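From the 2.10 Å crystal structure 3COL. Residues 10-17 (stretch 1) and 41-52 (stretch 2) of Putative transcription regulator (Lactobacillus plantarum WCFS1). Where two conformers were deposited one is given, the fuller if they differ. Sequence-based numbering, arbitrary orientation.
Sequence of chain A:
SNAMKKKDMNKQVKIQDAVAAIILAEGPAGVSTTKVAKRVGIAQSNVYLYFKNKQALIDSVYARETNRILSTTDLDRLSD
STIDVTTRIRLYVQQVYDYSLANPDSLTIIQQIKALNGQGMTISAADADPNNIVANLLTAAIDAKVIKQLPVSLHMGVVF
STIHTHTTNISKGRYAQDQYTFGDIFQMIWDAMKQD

Stretch 1, residues 10-17: NKQVKIQD
Stretch 2 41-52: GIAQSNVYLYFK

Asn10, with psi 135°, precedes the helix of stretch 1, which from Lys11 to Asp17 is regular, with phi near -60° and psi near -45°. Its i to i+4 hydrogen bonds begin with Lys14 N to Asn10 O (3.0 Å) and continue with Ile15 N to Lys11 O (2.8 Å). Stretch 2 opens at Gly41, the first residue to leave the preceding helix. Its phi/psi of 87/29° would jam a CB against the carbonyl oxygen of the residue before, so glycine suits the turn. Ile42 is extended (-125/168°), Ala43 occupies the N-cap position (-65/152°), and a short helix starts at Gln44. Tyr48 N to Gln44 O (2.8 Å) is one of its bonds; Phe51 N to Val47 O (3.1 Å) ties down the segment that follows, where Phe51 itself is extended (phi -139°, psi 130°).

The register is set by two CA pairs, Gln12 CA to Tyr50 CA at 6.9 Å and Ile15 CA to Val47 CA at 7.5 Å. Numbering rises in one stretch as it falls in the other across these pairs, but the two helices cross steeply and are not antiparallel. No backbone hydrogen bond links them; side chains make the join, burying 359 Å² in all.

Ile15 is the centre of the apolar contact. Its CB points toward stretch 2, and its rotamer is chi1 m (-69°) with chi2 t (159°). Ile15 CD1 lies 4.0 Å from Ile42 CD1 and 4.3 Å from Val47 CG2. Both Ile15 CG2 and Ile15 CD1 come near Phe51 CE2, CG2 closer at 3.5 Å and CD1 at 4.3 Å. A branched aliphatic side chain can touch several apolar neighbours at once. Ile42 (chi1 p, chi2 t) and Val47 (chi1 t) supply matching methyl groups.

Phe51, chi1 -55° and chi2 -85°, offers a broad apolar surface, which the helix meets obliquely. Besides Ile15, one turn of helix brings Gln12 CG to 4.0 Å and Gln16 CG to 4.3 Å from Phe51 CZ. The methylenes of the glutamines serve as hydrocarbon here, and the amide of Gln16 finds a partner elsewhere in the structure.

The polar contact lies at the exposed margin. Lys11, with chi1 -144°, chi2 79°, chi3 92° and chi4 146°, carries its amine across to Asn46 (chi1 t, -150°; chi2 161°). Lys11 NZ donates to Asn46 OD1 at 3.4 Å, a long, weak hydrogen bond to a neutral carbonyl. Lys11 NZ also lies 3.7 Å from Ile42 CG2, and Lys11 CD is 4.3 Å from Ile42 CG2, so the end of this exposed side chain lies along Ile42.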

ATOM      1  N   ASN A  10      25.846 -18.354  -2.845  1.00 25.08           N
ATOM      2  CA  ASN A  10      24.951 -19.497  -2.456  1.00 24.73           C
ATOM      3  C   ASN A  10      23.766 -19.637  -3.419  1.00 24.68           C
ATOM      4  O   ASN A  10      23.120 -18.635  -3.780  1.00 24.44           O
ATOM      5  CB  ASN A  10      24.466 -19.322  -1.017  1.00 25.30           C
ATOM      6  N   LYS A  11      23.473 -20.869  -3.824  0.50 24.23           N
ATOM      7  CA  LYS A  11      22.458 -21.108  -4.846  0.50 23.78           C
ATOM      8  C   LYS A  11      21.074 -20.637  -4.416  0.50 23.91           C
ATOM      9  O   LYS A  11      20.363 -19.993  -5.192  0.50 23.81           O
ATOM     10  CB  LYS A  11      22.400 -22.584  -5.221  0.50 23.58           C
ATOM     11  CG  LYS A  11      22.113 -22.811  -6.680  0.50 22.52           C
ATOM     12  CD  LYS A  11      23.367 -22.598  -7.519  0.50 20.72           C
ATOM     13  CE  LYS A  11      24.119 -23.896  -7.703  0.50 19.67           C
ATOM     14  NZ  LYS A  11      24.779 -23.962  -9.032  0.50 18.89           N
ATOM     15  N   GLN A  12      20.705 -20.968  -3.179  1.00 23.81           N
ATOM     16  CA  GLN A  12      19.401 -20.601  -2.620  1.00 23.87           C
ATOM     17  C   GLN A  12      19.215 -19.103  -2.713  1.00 23.05           C
ATOM     18  O   GLN A  12      18.198 -18.637  -3.200  1.00 22.11           O
ATOM     19  CB  GLN A  12      19.315 -21.039  -1.158  1.00 24.17           C
ATOM     20  CG  GLN A  12      17.975 -20.754  -0.495  1.00 25.75           C
ATOM     21  CD  GLN A  12      17.927 -21.196   0.972  1.00 25.37           C
ATOM     22  OE1 GLN A  12      18.920 -21.107   1.699  1.00 26.02           O
ATOM     23  NE2 GLN A  12      16.767 -21.705   1.395  1.00 26.54           N
ATOM     24  N   VAL A  13      20.220 -18.359  -2.260  1.00 22.32           N
ATOM     25  CA  VAL A  13      20.186 -16.903  -2.295  1.00 22.57           C
ATOM     26  C   VAL A  13      20.053 -16.372  -3.729  1.00 21.65           C
ATOM     27  O   VAL A  13      19.229 -15.496  -3.982  1.00 21.18           O
ATOM     28  CB  VAL A  13      21.407 -16.330  -1.603  1.00 22.78           C
ATOM     29  CG1 VAL A  13      21.527 -14.817  -1.830  1.00 24.31           C
ATOM     30  CG2 VAL A  13      21.339 -16.674  -0.104  1.00 24.79           C
ATOM     31  N   LYS A  14      20.860 -16.901  -4.653  1.00 20.86           N
ATOM     32  CA  LYS A  14      20.732 -16.573  -6.083  1.00 20.46           C
ATOM     33  C   LYS A  14      19.324 -16.824  -6.597  1.00 19.29           C
ATOM     34  O   LYS A  14      18.776 -16.017  -7.363  1.00 18.80           O
ATOM     35  CB  LYS A  14      21.726 -17.378  -6.932  1.00 20.76           C
ATOM     36  CG  LYS A  14      23.181 -16.911  -6.787  1.00 23.74           C
ATOM     37  CD  LYS A  14      23.349 -15.519  -7.409  1.00 29.44           C
ATOM     38  CE  LYS A  14      24.562 -14.752  -6.868  1.00 32.20           C
ATOM     39  NZ  LYS A  14      24.813 -13.532  -7.696  1.00 34.21           N
ATOM     40  N   ILE A  15      18.743 -17.940  -6.177  1.00 18.10           N
ATOM     41  CA  ILE A  15      17.353 -18.241  -6.546  1.00 18.38           C
ATOM     42  C   ILE A  15      16.321 -17.284  -5.957  1.00 17.72           C
ATOM     43  O   ILE A  15      15.443 -16.793  -6.675  1.00 17.68           O
ATOM     44  CB  ILE A  15      16.998 -19.704  -6.245  1.00 18.87           C
ATOM     45  CG1 ILE A  15      17.762 -20.639  -7.215  1.00 19.65           C
ATOM     46  CG2 ILE A  15      15.520 -19.899  -6.418  1.00 18.23           C
ATOM     47  CD1 ILE A  15      17.890 -22.062  -6.733  1.00 21.68           C
ATOM     48  N   GLN A  16      16.427 -17.001  -4.655  1.00 16.61           N
ATOM     49  CA  GLN A  16      15.557 -16.029  -4.028  1.00 15.89           C
ATOM     50  C   GLN A  16      15.689 -14.623  -4.647  1.00 15.96           C
ATOM     51  O   GLN A  16      14.693 -13.938  -4.866  1.00 15.30           O
ATOM     52  CB  GLN A  16      15.875 -15.965  -2.543  1.00 17.06           C
ATOM     53  CG  GLN A  16      15.536 -17.231  -1.773  1.00 15.22           C
ATOM     54  CD  GLN A  16      16.012 -17.138  -0.328  1.00 17.80           C
ATOM     55  OE1 GLN A  16      17.157 -16.808  -0.064  1.00 19.91           O
ATOM     56  NE2 GLN A  16      15.126 -17.405   0.601  1.00 18.23           N
ATOM     57  N   ASP A  17      16.917 -14.202  -4.939  1.00 15.85           N
ATOM     58  CA  ASP A  17      17.134 -12.912  -5.608  1.00 15.89           C
ATOM     59  C   ASP A  17      16.439 -12.878  -6.961  1.00 15.50           C
ATOM     60  O   ASP A  17      15.813 -11.878  -7.310  1.00 15.53           O
ATOM     61  CB  ASP A  17      18.615 -12.623  -5.777  1.00 15.21           C
ATOM     62  CG  ASP A  17      19.279 -12.231  -4.485  1.00 17.33           C
ATOM     63  OD1 ASP A  17      18.565 -12.025  -3.461  1.00 21.24           O
ATOM     64  OD2 ASP A  17      20.517 -12.098  -4.499  1.00 20.37           O
ATOM     65  N   GLY A  41      20.851 -18.912 -14.294  1.00 18.87           N
ATOM     66  CA  GLY A  41      21.781 -19.574 -15.173  1.00 19.26           C
ATOM     67  C   GLY A  41      22.036 -21.029 -14.827  1.00 19.78           C
ATOM     68  O   GLY A  41      23.117 -21.563 -15.122  1.00 18.50           O
ATOM     69  N   ILE A  42      21.041 -21.682 -14.227  1.00 19.62           N
ATOM     70  CA  ILE A  42      21.147 -23.097 -13.894  1.00 20.16           C
ATOM     71  C   ILE A  42      19.990 -23.893 -14.503  1.00 20.66           C
ATOM     72  O   ILE A  42      19.013 -23.308 -14.966  1.00 21.33           O
ATOM     73  CB  ILE A  42      21.182 -23.325 -12.345  1.00 20.52           C
ATOM     74  CG1 ILE A  42      19.936 -22.709 -11.657  1.00 21.15           C
ATOM     75  CG2 ILE A  42      22.479 -22.777 -11.740  1.00 21.49           C
ATOM     76  CD1 ILE A  42      19.954 -22.809 -10.102  1.00 19.54           C
ATOM     77  N   ALA A  43      20.099 -25.220 -14.476  1.00 20.42           N
ATOM     78  CA  ALA A  43      19.017 -26.135 -14.872  1.00 20.73           C
ATOM     79  C   ALA A  43      17.807 -26.043 -13.936  1.00 20.96           C
ATOM     80  O   ALA A  43      17.957 -25.714 -12.752  1.00 20.48           O
ATOM     81  CB  ALA A  43      19.533 -27.570 -14.899  1.00 20.07           C
ATOM     82  N   GLN A  44      16.616 -26.342 -14.463  1.00 21.52           N
ATOM     83  CA  GLN A  44      15.397 -26.352 -13.624  1.00 23.13           C
ATOM     84  C   GLN A  44      15.479 -27.399 -12.512  1.00 22.72           C
ATOM     85  O   GLN A  44      15.003 -27.166 -11.378  1.00 23.21           O
ATOM     86  CB  GLN A  44      14.167 -26.610 -14.473  1.00 23.83           C
ATOM     87  CG  GLN A  44      13.866 -25.476 -15.431  1.00 27.45           C
ATOM     88  CD  GLN A  44      12.769 -25.831 -16.396  1.00 32.67           C
ATOM     89  OE1 GLN A  44      12.816 -25.467 -17.569  1.00 32.96           O
ATOM     90  NE2 GLN A  44      11.768 -26.555 -15.908  1.00 35.81           N
ATOM     91  N   SER A  45      16.100 -28.529 -12.854  1.00 21.92           N
ATOM     92  CA  SER A  45      16.388 -29.605 -11.917  1.00 21.39           C
ATOM     93  C   SER A  45      17.176 -29.090 -10.716  1.00 21.06           C
ATOM     94  O   SER A  45      16.950 -29.553  -9.602  1.00 20.72           O
ATOM     95  CB  SER A  45      17.172 -30.728 -12.608  1.00 21.96           C
ATOM     96  OG  SER A  45      18.520 -30.363 -12.885  1.00 20.90           O
ATOM     97  N   ASN A  46      18.094 -28.144 -10.961  1.00 19.90           N
ATOM     98  CA  ASN A  46      18.861 -27.524  -9.894  1.00 19.68           C
ATOM     99  C   ASN A  46      17.943 -26.714  -8.966  1.00 19.06           C
ATOM    100  O   ASN A  46      18.151 -26.668  -7.747  1.00 19.10           O
ATOM    101  CB  ASN A  46      19.956 -26.610 -10.468  1.00 19.76           C
ATOM    102  CG  ASN A  46      21.213 -26.520  -9.558  1.00 20.93           C
ATOM    103  OD1 ASN A  46      22.295 -26.133 -10.013  1.00 19.99           O
ATOM    104  ND2 ASN A  46      21.064 -26.871  -8.283  1.00 22.61           N
ATOM    105  N   VAL A  47      16.934 -26.080  -9.558  1.00 18.38           N
ATOM    106  CA  VAL A  47      16.006 -25.242  -8.802  1.00 17.89           C
ATOM    107  C   VAL A  47      15.115 -26.171  -7.985  1.00 17.94           C
ATOM    108  O   VAL A  47      14.800 -25.895  -6.821  1.00 17.95           O
ATOM    109  CB  VAL A  47      15.183 -24.258  -9.726  1.00 17.78           C
ATOM    110  CG1 VAL A  47      14.082 -23.525  -8.937  1.00 17.73           C
ATOM    111  CG2 VAL A  47      16.100 -23.227 -10.410  1.00 16.82           C
ATOM    112  N   TYR A  48      14.743 -27.302  -8.571  1.00 18.59           N
ATOM    113  CA  TYR A  48      13.846 -28.213  -7.875  1.00 18.99           C
ATOM    114  C   TYR A  48      14.483 -28.924  -6.669  1.00 19.65           C
ATOM    115  O   TYR A  48      13.775 -29.547  -5.855  1.00 20.22           O
ATOM    116  CB  TYR A  48      13.258 -29.213  -8.846  1.00 19.52           C
ATOM    117  CG  TYR A  48      12.156 -28.658  -9.733  1.00 19.18           C
ATOM    118  CD1 TYR A  48      10.989 -28.096  -9.192  1.00 17.03           C
ATOM    119  CD2 TYR A  48      12.276 -28.720 -11.112  1.00 21.34           C
ATOM    120  CE1 TYR A  48       9.981 -27.609 -10.013  1.00 18.14           C
ATOM    121  CE2 TYR A  48      11.257 -28.251 -11.950  1.00 21.39           C
ATOM    122  CZ  TYR A  48      10.120 -27.711 -11.397  1.00 19.78           C
ATOM    123  OH  TYR A  48       9.157 -27.243 -12.257  1.00 19.32           O
ATOM    124  N   LEU A  49      15.801 -28.829  -6.523  1.00 19.57           N
ATOM    125  CA  LEU A  49      16.441 -29.435  -5.331  1.00 19.96           C
ATOM    126  C   LEU A  49      16.123 -28.645  -4.076  1.00 20.32           C
ATOM    127  O   LEU A  49      16.195 -29.172  -2.965  1.00 20.93           O
ATOM    128  CB  LEU A  49      17.966 -29.489  -5.476  1.00 19.02           C
ATOM    129  CG  LEU A  49      18.594 -30.419  -6.496  1.00 17.40           C
ATOM    130  CD1 LEU A  49      20.102 -30.122  -6.548  1.00 16.36           C
ATOM    131  CD2 LEU A  49      18.326 -31.889  -6.173  1.00 15.36           C
ATOM    132  N   TYR A  50      15.799 -27.372  -4.275  1.00 20.96           N
ATOM    133  CA  TYR A  50      15.656 -26.412  -3.189  1.00 21.34           C
ATOM    134  C   TYR A  50      14.206 -25.991  -2.975  1.00 20.90           C
ATOM    135  O   TYR A  50      13.823 -25.674  -1.837  1.00 20.77           O
ATOM    136  CB  TYR A  50      16.513 -25.202  -3.456  1.00 21.30           C
ATOM    137  N   PHE A  51      13.429 -25.971  -4.062  1.00 20.10           N
ATOM    138  CA  PHE A  51      12.029 -25.509  -4.050  1.00 20.13           C
ATOM    139  C   PHE A  51      11.169 -26.420  -4.927  1.00 19.42           C
ATOM    140  O   PHE A  51      11.490 -26.640  -6.089  1.00 20.76           O
ATOM    141  CB  PHE A  51      11.930 -24.042  -4.555  1.00 20.20           C
ATOM    142  CG  PHE A  51      12.818 -23.069  -3.792  1.00 20.45           C
ATOM    143  CD1 PHE A  51      12.386 -22.484  -2.615  1.00 21.26           C
ATOM    144  CD2 PHE A  51      14.106 -22.769  -4.249  1.00 21.14           C
ATOM    145  CE1 PHE A  51      13.228 -21.609  -1.905  1.00 21.52           C
ATOM    146  CE2 PHE A  51      14.931 -21.892  -3.558  1.00 22.11           C
ATOM    147  CZ  PHE A  51      14.485 -21.308  -2.391  1.00 21.17           C
ATOM    148  N   LYS A  52      10.053 -26.903  -4.415  1.00 18.81           N
ATOM    149  CA  LYS A  52       9.286 -27.915  -5.153  1.00 19.50           C
ATOM    150  C   LYS A  52       8.400 -27.369  -6.268  1.00 18.42           C
ATOM    151  O   LYS A  52       8.027 -28.099  -7.190  1.00 17.41           O
ATOM    152  CB  LYS A  52       8.505 -28.844  -4.212  1.00 19.95           C
ATOM    153  CG  LYS A  52       7.403 -28.203  -3.381  1.00 21.60           C
ATOM    154  CD  LYS A  52       6.472 -29.334  -2.776  1.00 21.66           C
ATOM    155  CE  LYS A  52       7.148 -30.071  -1.601  1.00 22.91           C
ATOM    156  NZ  LYS A  52       6.724 -31.501  -1.424  1.00 21.81           N
TER